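Local coordinates for adhesion and penetration protein autotransporter (Haemophilus influenzae, PDB 3SYJ), which promotes adherence to and invasion of host cells by binding a host cell structure, associates with itself in bacterial aggregation, and is probably a serine protease, at residues A[145-150]-A[224-229]; A[150-155]-A[230-235]; A[27-32]-A[41-46]; A[181-186]-A[194-199]. All coordinates share one frame; numbering follows the deposited sequence.

Contact 1: residues A[145-150]-A[224-229]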
loop_
_atom_site.group_PDB
_atom_site.type_symbol
_atom_site.label_atom_id
_atom_site.label_comp_id
_atom_site.label_asym_id
_atom_site.label_seq_id
_atom_site.Cartn_x
_atom_site.Cartn_y
_atom_site.Cartn_z
ATOM N N ARG A 145 -62.553 6.899 19.632
ATOM C CA ARG A 145 -61.268 7.413 19.175
ATOM C C ARG A 145 -60.113 6.424 19.306
ATOM O O ARG A 145 -58.976 6.739 18.954
ATOM C CB ARG A 145 -60.932 8.724 19.882
ATOM C CG ARG A 145 -61.725 9.911 19.347
ATOM C CD ARG A 145 -61.890 10.987 20.406
ATOM N NE ARG A 145 -60.617 11.298 21.037
ATOM C CZ ARG A 145 -60.480 11.601 22.322
ATOM N NH1 ARG A 145 -59.278 11.874 22.808
ATOM N NH2 ARG A 145 -61.541 11.622 23.121
ATOM N N THR A 146 -60.396 5.234 19.819
ATOM C CA THR A 146 -59.411 4.163 19.794
ATOM C C THR A 146 -59.449 3.526 18.414
ATOM O O THR A 146 -58.418 3.308 17.785
ATOM C CB THR A 146 -59.707 3.094 20.854
ATOM O OG1 THR A 146 -59.541 3.658 22.160
ATOM C CG2 THR A 146 -58.754 1.925 20.701
ATOM N N LYS A 147 -60.658 3.252 17.942
ATOM C CA LYS A 147 -60.863 2.716 16.603
ATOM C C LYS A 147 -60.604 3.787 15.539
ATOM O O LYS A 147 -60.043 3.499 14.478
ATOM C CB LYS A 147 -62.286 2.161 16.477
ATOM C CG LYS A 147 -62.621 1.495 15.141
ATOM C CD LYS A 147 -64.068 0.992 15.154
ATOM C CE LYS A 147 -64.522 0.439 13.806
ATOM N NZ LYS A 147 -66.003 0.196 13.786
ATOM N N TYR A 148 -61.008 5.020 15.837
ATOM C CA TYR A 148 -60.875 6.143 14.914
ATOM C C TYR A 148 -60.110 7.294 15.565
ATOM O O TYR A 148 -60.718 8.266 16.015
ATOM C CB TYR A 148 -62.259 6.644 14.516
ATOM C CG TYR A 148 -63.097 5.625 13.780
ATOM C CD1 TYR A 148 -62.780 5.237 12.485
ATOM C CD2 TYR A 148 -64.213 5.061 14.374
ATOM C CE1 TYR A 148 -63.550 4.314 11.807
ATOM C CE2 TYR A 148 -64.993 4.135 13.706
ATOM C CZ TYR A 148 -64.660 3.766 12.425
ATOM O OH TYR A 148 -65.440 2.844 11.768
ATOM N N PRO A 149 -58.776 7.183 15.623
ATOM C CA PRO A 149 -57.927 8.127 16.361
ATOM C C PRO A 149 -57.699 9.451 15.648
ATOM O O PRO A 149 -57.547 10.473 16.316
ATOM C CB PRO A 149 -56.597 7.387 16.473
ATOM C CG PRO A 149 -56.588 6.435 15.351
ATOM C CD PRO A 149 -58.010 6.051 15.077
ATOM N N GLU A 150 -57.657 9.430 14.320
ATOM C CA GLU A 150 -57.398 10.637 13.547
ATOM C C GLU A 150 -58.584 11.005 12.658
ATOM O O GLU A 150 -59.314 10.136 12.173
ATOM C CB GLU A 150 -56.127 10.467 12.717
ATOM C CG GLU A 150 -54.919 10.011 13.531
ATOM C CD GLU A 150 -54.195 11.144 14.235
ATOM O OE1 GLU A 150 -54.680 12.294 14.183
ATOM O OE2 GLU A 150 -53.128 10.887 14.837
ATOM N N ILE A 224 -61.824 10.036 7.991
ATOM C CA ILE A 224 -61.577 9.446 9.295
ATOM C C ILE A 224 -60.616 8.271 9.172
ATOM O O ILE A 224 -60.661 7.515 8.196
ATOM C CB ILE A 224 -62.898 9.040 10.005
ATOM C CG1 ILE A 224 -62.673 8.824 11.511
ATOM C CG2 ILE A 224 -63.546 7.825 9.326
ATOM C CD1 ILE A 224 -63.953 8.651 12.303
ATOM N N TYR A 225 -59.720 8.136 10.144
ATOM C CA TYR A 225 -58.775 7.033 10.114
ATOM C C TYR A 225 -59.306 5.821 10.874
ATOM O O TYR A 225 -59.568 5.900 12.075
ATOM C CB TYR A 225 -57.427 7.446 10.697
ATOM C CG TYR A 225 -56.337 6.405 10.470
ATOM C CD1 TYR A 225 -55.803 6.208 9.207
ATOM C CD2 TYR A 225 -55.854 5.626 11.513
ATOM C CE1 TYR A 225 -54.812 5.275 8.980
ATOM C CE2 TYR A 225 -54.862 4.683 11.300
ATOM C CZ TYR A 225 -54.344 4.511 10.025
ATOM O OH TYR A 225 -53.355 3.591 9.781
ATOM N N ASP A 226 -59.464 4.708 10.158
ATOM C CA ASP A 226 -59.796 3.423 10.763
ATOM C C ASP A 226 -58.500 2.723 11.170
ATOM O O ASP A 226 -57.734 2.287 10.317
ATOM C CB ASP A 226 -60.577 2.560 9.767
ATOM C CG ASP A 226 -61.132 1.289 10.393
ATOM O OD1 ASP A 226 -60.421 0.643 11.192
ATOM O OD2 ASP A 226 -62.285 0.929 10.077
ATOM N N ALA A 227 -58.254 2.624 12.472
ATOM C CA ALA A 227 -56.990 2.090 12.981
ATOM C C ALA A 227 -56.916 0.567 12.886
ATOM O O ALA A 227 -55.831 -0.009 12.814
ATOM C CB ALA A 227 -56.768 2.537 14.419
ATOM N N GLU A 228 -58.072 -0.083 12.899
ATOM C CA GLU A 228 -58.112 -1.530 12.762
ATOM C C GLU A 228 -57.722 -1.916 11.332
ATOM O O GLU A 228 -56.847 -2.759 11.129
ATOM C CB GLU A 228 -59.497 -2.045 13.160
ATOM C CG GLU A 228 -60.074 -1.260 14.343
ATOM C CD GLU A 228 -61.258 -1.938 15.022
ATOM O OE1 GLU A 228 -62.170 -2.418 14.313
ATOM O OE2 GLU A 228 -61.278 -1.980 16.274
ATOM N N LYS A 229 -58.337 -1.262 10.347
ATOM C CA LYS A 229 -58.021 -1.497 8.938
ATOM C C LYS A 229 -56.711 -0.836 8.507
ATOM O O LYS A 229 -56.098 -1.250 7.523
ATOM C CB LYS A 229 -59.147 -0.985 8.034
ATOM C CG LYS A 229 -60.537 -1.548 8.311
ATOM C CD LYS A 229 -61.524 -1.026 7.271
ATOM C CE LYS A 229 -62.977 -1.254 7.663
ATOM N NZ LYS A 229 -63.393 -2.681 7.614
HETATM O O HOH W 1 -64.543 2.210 9.173
#
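Thr146 meets the other segment through its backbone: its carbonyl O lies against CB of Ala227, the residue that follows strand 221-226. Lys147 O then accepts from Ala227 N at 2.8 Å, a bond that is almost straight (N-H...O 172°), with the donor close to the line of the carbonyl bond. The Lys147 side chain runs out fully extended and slants past Glu228, CG lying 3.7 Å from Glu228 CD. The ammonium and carboxylate do not touch, NZ staying 4.7 Å from Glu228 OE1, so their attraction is probably modest. Tyr148 CA-H points at Tyr225 O (CA to O 3.1 Å), while CB and CG of Tyr148 press on Ile224 CD1, CB at 3.4 Å; Ile224 puts CG1 anti to its backbone N (chi1 -163°), and CD1 extends from there to the tyrosine. In the protease domain, of the chymotrypsin-like PA clan, these bonds lay the loop before strand 151-155 along the edge of strand 221-226, where that strand ends and turns into the next. At the far end of the Tyr148 ring, OH and Asp226 OD2 share a water lying in the ring plane. Asp226 OD1 meanwhile accepts from Lys229 N, which approaches from above the carboxylate plane, an Asx motif in the turn that follows the strand. Pro149 packs CD on Ala227 CB and puts CG at the edge of the Tyr225 ring, 4.0 Å from CD2. Glu150 O accepts from Tyr225 N at 2.9 Å, and the two CB atoms meet beside this bond, while the glutamate's carboxylate leads away to Lys45 N.

Contact 2: residues A[150-155]-A[230-235]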
loop_
_atom_site.group_PDB
_atom_site.type_symbol
_atom_site.label_atom_id
_atom_site.label_comp_id
_atom_site.label_asym_id
_atom_site.label_seq_id
_atom_site.Cartn_x
_atom_site.Cartn_y
_atom_site.Cartn_z
ATOM N N GLU A 150 -57.657 9.430 14.320
ATOM C CA GLU A 150 -57.398 10.637 13.547
ATOM C C GLU A 150 -58.584 11.005 12.658
ATOM O O GLU A 150 -59.314 10.136 12.173
ATOM C CB GLU A 150 -56.127 10.467 12.717
ATOM C CG GLU A 150 -54.919 10.011 13.531
ATOM C CD GLU A 150 -54.195 11.144 14.235
ATOM O OE1 GLU A 150 -54.680 12.294 14.183
ATOM O OE2 GLU A 150 -53.128 10.887 14.837
ATOM N N ARG A 151 -58.785 12.304 12.464
ATOM C CA ARG A 151 -59.863 12.801 11.621
ATOM C C ARG A 151 -59.415 14.127 11.014
ATOM O O ARG A 151 -58.875 14.975 11.726
ATOM C CB ARG A 151 -61.153 12.988 12.432
ATOM C CG ARG A 151 -62.374 12.397 11.748
ATOM C CD ARG A 151 -63.676 13.094 12.093
ATOM N NE ARG A 151 -64.355 12.553 13.263
ATOM C CZ ARG A 151 -65.613 12.107 13.278
ATOM N NH1 ARG A 151 -66.349 12.115 12.180
ATOM N NH2 ARG A 151 -66.141 11.657 14.403
ATOM N N VAL A 152 -59.624 14.311 9.709
ATOM C CA VAL A 152 -59.202 15.543 9.036
ATOM C C VAL A 152 -60.230 16.041 8.012
ATOM O O VAL A 152 -61.114 15.290 7.594
ATOM C CB VAL A 152 -57.848 15.366 8.321
ATOM C CG1 VAL A 152 -56.775 14.925 9.297
ATOM C CG2 VAL A 152 -57.977 14.360 7.193
ATOM N N ARG A 153 -60.116 17.310 7.622
ATOM C CA ARG A 153 -60.956 17.883 6.566
ATOM C C ARG A 153 -60.152 18.865 5.719
ATOM O O ARG A 153 -59.038 19.254 6.072
ATOM C CB ARG A 153 -62.209 18.573 7.134
ATOM C CG ARG A 153 -61.951 19.903 7.865
ATOM C CD ARG A 153 -63.209 20.788 7.904
ATOM N NE ARG A 153 -63.626 21.167 6.552
ATOM C CZ ARG A 153 -63.184 22.237 5.892
ATOM N NH1 ARG A 153 -62.323 23.074 6.464
ATOM N NH2 ARG A 153 -63.616 22.482 4.655
ATOM N N ILE A 154 -60.717 19.271 4.595
ATOM C CA ILE A 154 -59.981 20.098 3.663
ATOM C C ILE A 154 -60.978 20.788 2.758
ATOM O O ILE A 154 -61.995 20.200 2.393
ATOM C CB ILE A 154 -59.009 19.236 2.830
ATOM C CG1 ILE A 154 -58.258 20.100 1.805
ATOM C CG2 ILE A 154 -59.765 18.096 2.152
ATOM C CD1 ILE A 154 -57.193 19.359 1.017
ATOM N N GLY A 155 -60.701 22.035 2.394
ATOM C CA GLY A 155 -61.611 22.769 1.527
ATOM C C GLY A 155 -61.072 24.096 1.029
ATOM O O GLY A 155 -59.989 24.528 1.424
ATOM N N GLN A 230 -56.298 0.194 9.242
ATOM C CA GLN A 230 -55.142 1.006 8.869
ATOM C C GLN A 230 -55.375 1.764 7.564
ATOM O O GLN A 230 -54.502 1.825 6.698
ATOM C CB GLN A 230 -53.875 0.154 8.766
ATOM C CG GLN A 230 -53.486 -0.510 10.068
ATOM C CD GLN A 230 -51.986 -0.618 10.231
ATOM O OE1 GLN A 230 -51.283 -1.139 9.356
ATOM N NE2 GLN A 230 -51.481 -0.112 11.358
ATOM N N LYS A 231 -56.556 2.353 7.440
ATOM C CA LYS A 231 -56.961 3.016 6.213
ATOM C C LYS A 231 -57.473 4.386 6.556
ATOM O O LYS A 231 -58.156 4.555 7.561
ATOM C CB LYS A 231 -58.132 2.270 5.572
ATOM C CG LYS A 231 -57.795 1.306 4.468
ATOM C CD LYS A 231 -59.079 0.759 3.844
ATOM C CE LYS A 231 -58.800 0.132 2.488
ATOM N NZ LYS A 231 -57.847 -1.016 2.574
ATOM N N TRP A 232 -57.173 5.363 5.714
ATOM C CA TRP A 232 -57.984 6.565 5.700
ATOM C C TRP A 232 -59.238 6.260 4.880
ATOM O O TRP A 232 -59.172 5.608 3.834
ATOM C CB TRP A 232 -57.213 7.750 5.119
ATOM C CG TRP A 232 -56.225 8.370 6.076
ATOM C CD1 TRP A 232 -54.866 8.189 6.095
ATOM C CD2 TRP A 232 -56.522 9.275 7.149
ATOM N NE1 TRP A 232 -54.301 8.929 7.116
ATOM C CE2 TRP A 232 -55.298 9.605 7.777
ATOM C CE3 TRP A 232 -57.705 9.842 7.641
ATOM C CZ2 TRP A 232 -55.222 10.479 8.864
ATOM C CZ3 TRP A 232 -57.625 10.715 8.733
ATOM C CH2 TRP A 232 -56.395 11.019 9.325
ATOM N N LEU A 233 -60.386 6.690 5.383
ATOM C CA LEU A 233 -61.651 6.520 4.674
ATOM C C LEU A 233 -62.299 7.877 4.596
ATOM O O LEU A 233 -62.116 8.697 5.502
ATOM C CB LEU A 233 -62.578 5.571 5.438
ATOM C CG LEU A 233 -62.118 4.121 5.582
ATOM C CD1 LEU A 233 -62.745 3.459 6.791
ATOM C CD2 LEU A 233 -62.471 3.360 4.334
ATOM N N ILE A 234 -63.044 8.142 3.531
ATOM C CA ILE A 234 -63.855 9.342 3.547
ATOM C C ILE A 234 -65.061 9.037 4.425
ATOM O O ILE A 234 -65.682 7.980 4.290
ATOM C CB ILE A 234 -64.276 9.850 2.144
ATOM C CG1 ILE A 234 -65.166 11.088 2.310
ATOM C CG2 ILE A 234 -64.987 8.768 1.355
ATOM C CD1 ILE A 234 -65.407 11.859 1.049
ATOM N N ASN A 235 -65.370 9.945 5.349
ATOM C CA ASN A 235 -66.438 9.706 6.314
ATOM C C ASN A 235 -67.677 10.533 6.017
ATOM O O ASN A 235 -68.793 10.086 6.237
ATOM C CB ASN A 235 -65.936 9.965 7.737
ATOM C CG ASN A 235 -66.964 9.614 8.806
ATOM O OD1 ASN A 235 -67.773 8.694 8.645
ATOM N ND2 ASN A 235 -66.928 10.347 9.910
#
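Asn235 OD1, in the carboxamide that comes up to the guanidinium of Arg151, is hydrogen-bonded to Thr134 OG1. The other end of that amide, as modelled, puts ND2 2.9 Å from Arg151 NH1; both are donors, so this is no hydrogen bond, and so close an approach leaves the orientation of the amide in doubt. The two flat groups cross obliquely, their planes 45° apart. Arg151 sets out away from strand 231-238, and a bend at chi3 (-89°) turns NE; the side chain also touches Met222 and Ile224 of strand 221-226. That middle strand explains the geometry: strands 151-155 and 231-238 flank it in an antiparallel sheet of the chymotrypsin-like protease domain, so no backbone hydrogen bond joins the two, and the side chains of Trp232 and Asn235 reach across to the first strand. The axes of their short segments stay 9.0 Å apart at an angle of 62°. The second bridge is made by Trp232, whose six-membered ring carries its outer corner to the first strand. CH2 lies 3.4 Å from Glu150 CB, which approaches obliquely, and 3.9 Å from Val152 CG1. The valine crosses the indole at about a right angle, setting its other methyl, CG2, 4.0 Å from CZ3. Arg151 N comes to the ring edge near the indole plane, 4.1 Å from CH2. At the opposite end of the indole NE1 donates to Pro47 O, which helps to fix the rotation of the ring, and Tyr225 meets it edge-to-face. Val152 goes on from the indole to touch Phe15 of helix 9-17.

Contact 3: residues A[27-32]-A[41-46]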
loop_
_atom_site.group_PDB
_atom_site.type_symbol
_atom_site.label_atom_id
_atom_site.label_comp_id
_atom_site.label_asym_id
_atom_site.label_seq_id
_atom_site.Cartn_x
_atom_site.Cartn_y
_atom_site.Cartn_z
ATOM N N GLN A 27 -45.364 11.042 9.961
ATOM C CA GLN A 27 -45.947 10.930 11.287
ATOM C C GLN A 27 -45.228 11.780 12.341
ATOM O O GLN A 27 -44.068 12.177 12.174
ATOM C CB GLN A 27 -46.006 9.462 11.723
ATOM C CG GLN A 27 -47.131 8.674 11.077
ATOM C CD GLN A 27 -47.459 7.398 11.839
ATOM O OE1 GLN A 27 -47.114 6.292 11.406
ATOM N NE2 GLN A 27 -48.114 7.548 12.990
ATOM N N ASN A 28 -45.930 12.056 13.432
ATOM C CA ASN A 28 -45.336 12.801 14.527
ATOM C C ASN A 28 -44.787 14.153 14.097
ATOM O O ASN A 28 -43.618 14.448 14.329
ATOM C CB ASN A 28 -44.227 11.973 15.167
ATOM C CG ASN A 28 -44.719 10.627 15.616
ATOM O OD1 ASN A 28 -44.187 9.597 15.219
ATOM N ND2 ASN A 28 -45.769 10.625 16.423
ATOM N N ILE A 29 -45.622 14.969 13.461
ATOM C CA ILE A 29 -45.200 16.313 13.080
ATOM C C ILE A 29 -45.471 17.284 14.225
ATOM O O ILE A 29 -46.614 17.482 14.638
ATOM C CB ILE A 29 -45.890 16.811 11.790
ATOM C CG1 ILE A 29 -45.587 15.877 10.617
ATOM C CG2 ILE A 29 -45.434 18.219 11.441
ATOM C CD1 ILE A 29 -46.666 14.851 10.362
ATOM N N LYS A 30 -44.406 17.871 14.747
ATOM C CA LYS A 30 -44.540 18.848 15.812
ATOM C C LYS A 30 -45.095 20.154 15.259
ATOM O O LYS A 30 -44.675 20.618 14.201
ATOM C CB LYS A 30 -43.194 19.073 16.495
ATOM C CG LYS A 30 -42.745 17.887 17.346
ATOM C CD LYS A 30 -41.283 18.033 17.743
ATOM C CE LYS A 30 -40.776 16.812 18.502
ATOM N NZ LYS A 30 -41.505 16.621 19.785
ATOM N N VAL A 31 -46.055 20.730 15.973
ATOM C CA VAL A 31 -46.666 21.986 15.572
ATOM C C VAL A 31 -46.461 23.034 16.661
ATOM O O VAL A 31 -46.954 22.876 17.779
ATOM C CB VAL A 31 -48.168 21.801 15.317
ATOM C CG1 VAL A 31 -48.829 23.142 15.036
ATOM C CG2 VAL A 31 -48.382 20.830 14.167
ATOM N N TYR A 32 -45.723 24.091 16.334
ATOM C CA TYR A 32 -45.424 25.155 17.291
ATOM C C TYR A 32 -46.282 26.382 17.006
ATOM O O TYR A 32 -46.648 26.620 15.861
ATOM C CB TYR A 32 -43.939 25.526 17.230
ATOM C CG TYR A 32 -43.022 24.359 17.506
ATOM C CD1 TYR A 32 -42.652 24.032 18.805
ATOM C CD2 TYR A 32 -42.544 23.570 16.468
ATOM C CE1 TYR A 32 -41.827 22.953 19.063
ATOM C CE2 TYR A 32 -41.716 22.493 16.713
ATOM C CZ TYR A 32 -41.360 22.187 18.010
ATOM O OH TYR A 32 -40.535 21.115 18.252
ATOM N N THR A 41 -48.536 17.420 18.720
ATOM C CA THR A 41 -47.856 16.647 17.700
ATOM C C THR A 41 -48.887 16.018 16.782
ATOM O O THR A 41 -49.821 15.357 17.237
ATOM C CB THR A 41 -46.979 15.558 18.305
ATOM O OG1 THR A 41 -45.987 16.164 19.133
ATOM C CG2 THR A 41 -46.290 14.768 17.202
ATOM N N SER A 42 -48.711 16.231 15.486
ATOM C CA SER A 42 -49.696 15.801 14.510
ATOM C C SER A 42 -49.395 14.405 13.943
ATOM O O SER A 42 -48.231 14.019 13.795
ATOM C CB SER A 42 -49.784 16.836 13.386
ATOM O OG SER A 42 -50.809 16.501 12.474
ATOM N N MET A 43 -50.454 13.656 13.636
ATOM C CA MET A 43 -50.336 12.329 13.018
ATOM C C MET A 43 -49.470 11.366 13.835
ATOM O O MET A 43 -48.520 10.773 13.316
ATOM C CB MET A 43 -49.795 12.435 11.586
ATOM C CG MET A 43 -50.729 13.155 10.630
ATOM S SD MET A 43 -52.327 12.323 10.474
ATOM C CE MET A 43 -53.444 13.727 10.526
ATOM N N THR A 44 -49.808 11.215 15.114
ATOM C CA THR A 44 -49.076 10.310 15.993
ATOM C C THR A 44 -49.697 8.924 15.920
ATOM O O THR A 44 -49.063 7.936 16.274
ATOM C CB THR A 44 -49.073 10.786 17.467
ATOM O OG1 THR A 44 -50.409 10.781 17.986
ATOM C CG2 THR A 44 -48.500 12.188 17.581
ATOM N N LYS A 45 -50.941 8.860 15.453
ATOM C CA LYS A 45 -51.671 7.601 15.407
ATOM C C LYS A 45 -52.137 7.184 14.000
ATOM O O LYS A 45 -52.876 6.214 13.849
ATOM C CB LYS A 45 -52.839 7.640 16.388
ATOM C CG LYS A 45 -52.366 7.774 17.813
ATOM C CD LYS A 45 -53.486 8.149 18.770
ATOM C CE LYS A 45 -52.993 8.060 20.216
ATOM N NZ LYS A 45 -54.002 8.503 21.219
ATOM N N ALA A 46 -51.684 7.904 12.975
ATOM C CA ALA A 46 -51.947 7.512 11.598
ATOM C C ALA A 46 -50.904 8.139 10.706
ATOM O O ALA A 46 -50.393 9.213 11.017
ATOM C CB ALA A 46 -53.339 7.946 11.169
HETATM O O HOH W 2 -46.684 8.001 17.045
HETATM O O HOH W 3 -43.553 14.878 19.901
#
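Met43 O is gripped by two donors of the other segment, Asn28 N at 2.9 Å and Gln27 NE2 at 3.3 Å, which come from opposite faces of its carbonyl plane; the acceptor lies in the plane of the glutamine amide. Regular strand bonds follow: Ser42 N to Ile29 O is short and straight (2.6 Å, 177°), and Ile29 N returns a bond to Ser42 O at 2.8 Å. Ile29 and Ser42 are thus an antiparallel hydrogen-bonded pair, Lys30 and Thr41 a non-hydrogen-bonded one. Asn28, with positive phi, joins Ile29 opposite Ser42 in a G1 beta bulge. Two waters add bridges, one from Asn28 ND2 to Thr44 O, the other between Lys30 NZ and Thr41 OG1. Among the apolar contacts, Thr41 CG2, anti to its backbone N (chi1 -61° for OG1), rests 3.5 Å from Asn28 CA, and Ile29 runs alongside Met43 with CD1 4.1 Å from Met43 CB. In the hairpin of strands 29-32 and 38-42, Ile29 and Ser42 share one face; Ser42 and Met43 pack on Phe15 of helix 9-17, Val31 on Tyr11 of that helix, and Met43 and Ala46 on Trp232 of strand 231-238.

Contact 4: residues A[181-186]-A[194-199]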
loop_
_atom_site.group_PDB
_atom_site.type_symbol
_atom_site.label_atom_id
_atom_site.label_comp_id
_atom_site.label_asym_id
_atom_site.label_seq_id
_atom_site.Cartn_x
_atom_site.Cartn_y
_atom_site.Cartn_z
ATOM N N GLY A 181 -56.607 20.681 7.934
ATOM C CA GLY A 181 -56.038 20.372 9.239
ATOM C C GLY A 181 -56.842 19.218 9.795
ATOM O O GLY A 181 -57.654 18.651 9.071
ATOM N N ASN A 182 -56.642 18.850 11.052
ATOM C CA ASN A 182 -57.573 17.894 11.650
ATOM C C ASN A 182 -58.928 18.564 11.878
ATOM O O ASN A 182 -59.026 19.793 11.852
ATOM C CB ASN A 182 -57.025 17.243 12.926
ATOM C CG ASN A 182 -56.661 18.248 14.000
ATOM O OD1 ASN A 182 -55.537 18.740 14.049
ATOM N ND2 ASN A 182 -57.608 18.532 14.891
ATOM N N THR A 183 -59.981 17.776 12.060
ATOM C CA THR A 183 -61.297 18.359 12.314
ATOM C C THR A 183 -61.407 18.824 13.761
ATOM O O THR A 183 -60.562 18.498 14.599
ATOM C CB THR A 183 -62.431 17.359 12.049
ATOM O OG1 THR A 183 -62.401 16.316 13.036
ATOM C CG2 THR A 183 -62.282 16.756 10.669
ATOM N N HIS A 184 -62.456 19.580 14.051
ATOM C CA HIS A 184 -62.763 19.932 15.429
ATOM C C HIS A 184 -63.221 18.689 16.175
ATOM O O HIS A 184 -63.298 17.598 15.598
ATOM C CB HIS A 184 -63.833 21.027 15.488
ATOM C CG HIS A 184 -63.284 22.410 15.326
ATOM N ND1 HIS A 184 -62.661 23.086 16.355
ATOM C CD2 HIS A 184 -63.240 23.235 14.253
ATOM C CE1 HIS A 184 -62.266 24.270 15.924
ATOM N NE2 HIS A 184 -62.604 24.385 14.653
ATOM N N ASN A 185 -63.528 18.860 17.457
ATOM C CA ASN A 185 -63.959 17.761 18.313
ATOM C C ASN A 185 -65.337 17.241 17.950
ATOM O O ASN A 185 -66.155 17.955 17.366
ATOM C CB ASN A 185 -63.991 18.211 19.770
ATOM C CG ASN A 185 -62.618 18.534 20.311
ATOM O OD1 ASN A 185 -61.612 17.992 19.863
ATOM N ND2 ASN A 185 -62.574 19.412 21.298
ATOM N N GLN A 186 -65.584 15.991 18.330
ATOM C CA GLN A 186 -66.874 15.342 18.153
ATOM C C GLN A 186 -67.955 16.058 18.959
ATOM O O GLN A 186 -67.802 16.281 20.159
ATOM C CB GLN A 186 -66.775 13.878 18.577
ATOM C CG GLN A 186 -68.077 13.113 18.496
ATOM C CD GLN A 186 -68.579 12.949 17.073
ATOM O OE1 GLN A 186 -69.427 13.718 16.617
ATOM N NE2 GLN A 186 -68.062 11.944 16.362
ATOM N N SER A 194 -73.059 13.933 11.243
ATOM C CA SER A 194 -72.185 14.176 12.372
ATOM C C SER A 194 -71.877 15.674 12.431
ATOM O O SER A 194 -71.743 16.334 11.397
ATOM C CB SER A 194 -70.904 13.351 12.244
ATOM O OG SER A 194 -70.127 13.405 13.432
ATOM N N TYR A 195 -71.810 16.212 13.644
ATOM C CA TYR A 195 -71.404 17.597 13.852
ATOM C C TYR A 195 -70.031 17.628 14.516
ATOM O O TYR A 195 -69.771 16.889 15.467
ATOM C CB TYR A 195 -72.420 18.341 14.727
ATOM C CG TYR A 195 -73.686 18.761 14.011
ATOM C CD1 TYR A 195 -73.694 19.854 13.160
ATOM C CD2 TYR A 195 -74.876 18.073 14.201
ATOM C CE1 TYR A 195 -74.850 20.248 12.506
ATOM C CE2 TYR A 195 -76.038 18.456 13.553
ATOM C CZ TYR A 195 -76.022 19.544 12.705
ATOM O OH TYR A 195 -77.177 19.938 12.054
ATOM N N LEU A 196 -69.150 18.478 14.007
ATOM C CA LEU A 196 -67.848 18.679 14.620
ATOM C C LEU A 196 -67.657 20.168 14.852
ATOM O O LEU A 196 -67.987 20.993 13.995
ATOM C CB LEU A 196 -66.735 18.123 13.731
ATOM C CG LEU A 196 -66.912 16.708 13.172
ATOM C CD1 LEU A 196 -65.793 16.365 12.191
ATOM C CD2 LEU A 196 -66.996 15.658 14.293
ATOM N N GLY A 197 -67.126 20.519 16.012
ATOM C CA GLY A 197 -67.034 21.917 16.384
ATOM C C GLY A 197 -66.236 22.131 17.645
ATOM O O GLY A 197 -65.990 21.205 18.408
ATOM N N GLY A 198 -65.822 23.369 17.863
ATOM C CA GLY A 198 -65.033 23.703 19.029
ATOM C C GLY A 198 -64.285 25.002 18.837
ATOM O O GLY A 198 -64.656 25.832 18.013
ATOM N N ASP A 199 -63.208 25.163 19.589
ATOM C CA ASP A 199 -62.495 26.425 19.639
ATOM C C ASP A 199 -61.214 26.332 18.817
ATOM O O ASP A 199 -60.312 25.566 19.149
ATOM C CB ASP A 199 -62.188 26.753 21.100
ATOM C CG ASP A 199 -61.434 28.056 21.264
ATOM O OD1 ASP A 199 -61.137 28.719 20.247
ATOM O OD2 ASP A 199 -61.138 28.413 22.426
HETATM O O HOH W 4 -69.304 11.112 14.175
#
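The imidazole of His184 meets the backbone of the two glycines in 194-199: Gly197 C and Gly198 N approach the ring obliquely, with Gly198 N 3.5 Å from ND1, while Asp199 C sits at the ring edge, in its plane, 3.7 Å from CE1. CB of the histidine, pointed toward this backbone, reaches Gly197 N at 3.4 Å. The loop 183-185 joins strands 179-182 and 186-190, the two outermost strands of a seven-stranded antiparallel sheet, so the contact helps to bring the ends of that sheet together, consistent with the beta-barrel of chymotrypsin-like PA-clan proteases. Asn185 O takes the backbone bond, from Gly197 N at 3.1 Å, and Leu196 CA-H also points to this oxygen. Asn185 turns its own side chain to Glu205, OD1 accepting from the backbone N. Gln186 and Leu196 then form an antiparallel non-hydrogen-bonded pair. The two methyls of Leu196 meet different residues: CD1 fits against Thr183, 3.5 Å from CB and from OG1, and CD2 lies 3.9 Å from Gln186 CA. Thr183 holds OG1 between its backbone N and carbonyl carbon (chi1 69°), from where it donates to a lone pair of His184 O at 3.0 Å, a bond within the loop that Leu196 CD1 touches. Gln186, with CG anti to its backbone N and a bend at chi2 (66°), turns its carboxamide toward Ser194. A water stands between Gln186 NE2 and Ser194 OG, accepting from NE2 at 2.6 Å.

Overall arrangement
All four contacts lie in the protease domain, on the same side of the chain's centre. Contacts 1 and 2, centres 10 Å apart, share Glu150 and are joined where Ile224 N bonds to Leu233 O at 2.8 Å. Contact 3, its centre about 15 Å from each of theirs, is tied to both by Glu150 OE2, 3.0 Å from Lys45 N. Contact 4 is nested within the chain loops closed by contacts 1 and 2; it reaches contact 2 through Arg151 O and Thr183 N, 3.0 Å apart, but only approaches contact 3, nearest atoms about 5 Å away. Its Tyr195 side chain is about 12 Å from that of Ser218, the probable active-site serine.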